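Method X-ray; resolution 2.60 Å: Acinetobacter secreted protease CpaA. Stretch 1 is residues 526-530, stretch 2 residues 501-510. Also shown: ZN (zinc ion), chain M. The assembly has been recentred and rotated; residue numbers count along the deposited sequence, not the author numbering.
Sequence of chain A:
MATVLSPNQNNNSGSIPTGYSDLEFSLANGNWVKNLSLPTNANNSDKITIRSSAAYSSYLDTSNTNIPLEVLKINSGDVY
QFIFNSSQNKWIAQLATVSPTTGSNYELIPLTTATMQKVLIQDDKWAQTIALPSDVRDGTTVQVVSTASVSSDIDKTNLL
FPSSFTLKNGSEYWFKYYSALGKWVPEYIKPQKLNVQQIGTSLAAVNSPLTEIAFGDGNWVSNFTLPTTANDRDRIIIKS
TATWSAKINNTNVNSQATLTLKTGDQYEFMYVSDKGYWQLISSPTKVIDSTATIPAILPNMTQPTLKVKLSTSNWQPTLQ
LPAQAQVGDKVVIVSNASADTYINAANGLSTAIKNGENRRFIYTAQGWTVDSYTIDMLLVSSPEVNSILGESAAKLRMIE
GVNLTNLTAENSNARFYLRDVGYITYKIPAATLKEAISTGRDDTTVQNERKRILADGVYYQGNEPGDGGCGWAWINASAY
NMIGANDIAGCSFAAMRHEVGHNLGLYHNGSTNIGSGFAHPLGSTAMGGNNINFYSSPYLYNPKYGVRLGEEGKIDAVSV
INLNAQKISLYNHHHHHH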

# COMPACT_ATOMS: atom_id res chain seq x y z
N ALA A 526 -11.60 -4.37 -2.22
CA ALA A 526 -12.52 -3.46 -1.56
C ALA A 526 -13.83 -4.14 -1.18
O ALA A 526 -14.38 -3.89 -0.10
CB ALA A 526 -12.78 -2.25 -2.45
N MSE A 527 -14.35 -5.01 -2.05
CA MSE A 527 -15.62 -5.68 -1.77
C MSE A 527 -15.44 -6.94 -0.94
O MSE A 527 -16.42 -7.51 -0.45
CB MSE A 527 -16.34 -6.02 -3.08
CG MSE A 527 -16.64 -4.83 -3.96
SE MSE A 527 -17.59 -3.43 -3.01
CE MSE A 527 -16.26 -2.03 -3.22
N GLY A 528 -14.20 -7.39 -0.79
CA GLY A 528 -13.95 -8.65 -0.12
C GLY A 528 -13.15 -8.55 1.16
O GLY A 528 -12.51 -9.52 1.58
N GLY A 529 -13.20 -7.39 1.81
CA GLY A 529 -12.45 -7.17 3.03
C GLY A 529 -11.85 -5.78 3.13
O GLY A 529 -11.71 -5.25 4.23
N ASN A 530 -11.50 -5.19 1.99
CA ASN A 530 -11.20 -3.76 1.89
C ASN A 530 -9.94 -3.37 2.67
O ASN A 530 -9.93 -2.36 3.39
CB ASN A 530 -12.40 -2.93 2.35
CG ASN A 530 -12.32 -1.48 1.89
OD1 ASN A 530 -11.68 -1.17 0.89
ND2 ASN A 530 -12.98 -0.59 2.63
ZN ZN M . -21.11 -3.89 1.67
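Stretch 2 501-510: GHNLGLYHNG

Stretch 2 enters as the end of a helix and leaves as an extended strand-like loop, and both parts bear on one residue of stretch 1, the selenomethionine Met527. Residues 501-504 belong to a helix that begins earlier in the chain. Gly505 is the first to leave helical angles: its phi/psi of 114/22 is positive in phi, and two backbone hydrogen bonds reach back into the last turn, Leu506 N to Gly501 O at 3.0 Å and Gly505 N to His502 O at 2.9 Å. This is a Schellman motif, and at these angles a CB would be jammed against the preceding carbonyl oxygen, which by itself calls for glycine. From Leu506 to Asn509 the backbone is extended, with psi between 146 and 170, while stretch 1 forms no regular helix or strand. The register is short: Met527 CA lies 5.0 Å from His508 CA, and Gly528 CA 4.6 Å from Asn509 CA, so both chains advance in the same direction over this pair of steps.

The two stretches bury 297 Å² between them, both sides counted, and Met527 alone has 139 Å² covered. Its side chain, with chi1 and chi2 both m, runs from the extended segment back to the helix. Near the backbone, Met527 CB is 3.3 Å from Tyr507 O; next, Met527 CG meets Leu506 CB at 3.6 Å, an apolar contact to which the CA-to-CB bond of Leu506 points. At the tip, Met527 CE rests 3.6 Å from Gly501 CA. The absence of a side chain at Gly501 makes room for this methyl, since an ideal CB there would fall 2.1 Å from Met527 CE, a clash. The selenium also lies over the His502 ring, with Met527 SE 4.7 Å from the ring centroid and 5° off the ring normal.

Polar contacts gather at the Met527 carbonyl. Asn509 N donates a weak hydrogen bond to Met527 O, 3.4 Å long with an angle of 135° at the hydrogen. The same oxygen receives a CA-H...O contact from His508, where His508 CA to Met527 O is 3.3 Å and the angle at H is 150°. One residue on, Asn509 OD1 approaches Gly528 CA to 3.3 Å, and an ideal CB on Gly528 would be tight, 3.5 Å from Asn509 CB.

Metal binding ties the helix to the loop within stretch 2. His502 NE2 and His508 NE2 each lie 2.1 Å from ZN, with three further ligand atoms elsewhere in the structure. Their separation of 3.2 Å, His502 NE2 to His508 NE2, reflects this shared coordination and is not a hydrogen bond. The other ring nitrogen, His502 ND1, gives a weak hydrogen bond to Leu506 O at 2.9 Å and 129°. A zinc site built in this way is consistent with the protein's name as a protease.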

# COMPACT_ATOMS: atom_id res chain seq x y z
N GLY A 501 -18.67 1.01 -4.66
CA GLY A 501 -18.58 -0.29 -5.32
C GLY A 501 -19.93 -0.99 -5.41
O GLY A 501 -20.26 -1.57 -6.44
N HIS A 502 -20.71 -0.94 -4.33
CA HIS A 502 -22.07 -1.47 -4.36
C HIS A 502 -22.91 -0.75 -5.41
O HIS A 502 -23.60 -1.39 -6.21
CB HIS A 502 -22.72 -1.37 -2.98
CG HIS A 502 -22.30 -2.44 -2.03
ND1 HIS A 502 -22.47 -3.78 -2.29
CD2 HIS A 502 -21.71 -2.37 -0.81
CE1 HIS A 502 -22.01 -4.49 -1.28
NE2 HIS A 502 -21.55 -3.66 -0.36
N ASN A 503 -22.85 0.59 -5.41
CA ASN A 503 -23.59 1.36 -6.41
C ASN A 503 -23.21 0.96 -7.82
O ASN A 503 -24.06 0.93 -8.72
CB ASN A 503 -23.33 2.86 -6.20
CG ASN A 503 -24.08 3.42 -5.00
OD1 ASN A 503 -25.03 2.81 -4.51
ND2 ASN A 503 -23.66 4.59 -4.54
N LEU A 504 -21.93 0.62 -8.04
CA LEU A 504 -21.47 0.23 -9.37
C LEU A 504 -21.92 -1.17 -9.76
O LEU A 504 -21.80 -1.53 -10.93
CB LEU A 504 -19.95 0.32 -9.43
CG LEU A 504 -19.36 1.74 -9.49
CD1 LEU A 504 -17.86 1.71 -9.26
CD2 LEU A 504 -19.69 2.39 -10.82
N GLY A 505 -22.43 -1.95 -8.82
CA GLY A 505 -22.95 -3.27 -9.10
C GLY A 505 -22.18 -4.42 -8.48
O GLY A 505 -22.29 -5.55 -8.98
N LEU A 506 -21.41 -4.19 -7.42
CA LEU A 506 -20.54 -5.20 -6.84
C LEU A 506 -21.15 -5.77 -5.57
O LEU A 506 -21.89 -5.10 -4.85
CB LEU A 506 -19.16 -4.61 -6.54
CG LEU A 506 -18.43 -4.01 -7.73
CD1 LEU A 506 -17.06 -3.50 -7.32
CD2 LEU A 506 -18.32 -5.02 -8.86
N TYR A 507 -20.83 -7.04 -5.31
CA TYR A 507 -21.29 -7.75 -4.13
C TYR A 507 -20.09 -8.14 -3.27
O TYR A 507 -18.93 -8.01 -3.69
CB TYR A 507 -22.10 -9.00 -4.52
CG TYR A 507 -23.34 -8.70 -5.33
CD1 TYR A 507 -23.26 -8.49 -6.70
CD2 TYR A 507 -24.59 -8.64 -4.73
CE1 TYR A 507 -24.39 -8.23 -7.45
CE2 TYR A 507 -25.73 -8.38 -5.47
CZ TYR A 507 -25.62 -8.17 -6.83
OH TYR A 507 -26.75 -7.91 -7.57
N HIS A 508 -20.38 -8.61 -2.07
CA HIS A 508 -19.31 -9.04 -1.17
C HIS A 508 -18.71 -10.36 -1.65
O HIS A 508 -19.25 -11.05 -2.51
CB HIS A 508 -19.84 -9.19 0.26
CG HIS A 508 -20.17 -7.89 0.92
ND1 HIS A 508 -21.11 -7.78 1.92
CD2 HIS A 508 -19.67 -6.64 0.73
CE1 HIS A 508 -21.19 -6.52 2.31
NE2 HIS A 508 -20.33 -5.81 1.61
N ASN A 509 -17.55 -10.70 -1.07
CA ASN A 509 -16.90 -11.96 -1.38
C ASN A 509 -17.82 -13.13 -1.04
O ASN A 509 -18.60 -13.08 -0.09
CB ASN A 509 -15.59 -12.08 -0.61
CG ASN A 509 -15.77 -11.90 0.88
OD1 ASN A 509 -16.03 -10.80 1.36
ND2 ASN A 509 -15.63 -12.99 1.63
N GLY A 510 -17.72 -14.20 -1.84
CA GLY A 510 -18.59 -15.34 -1.69
C GLY A 510 -19.86 -15.28 -2.51
O GLY A 510 -20.53 -16.31 -2.66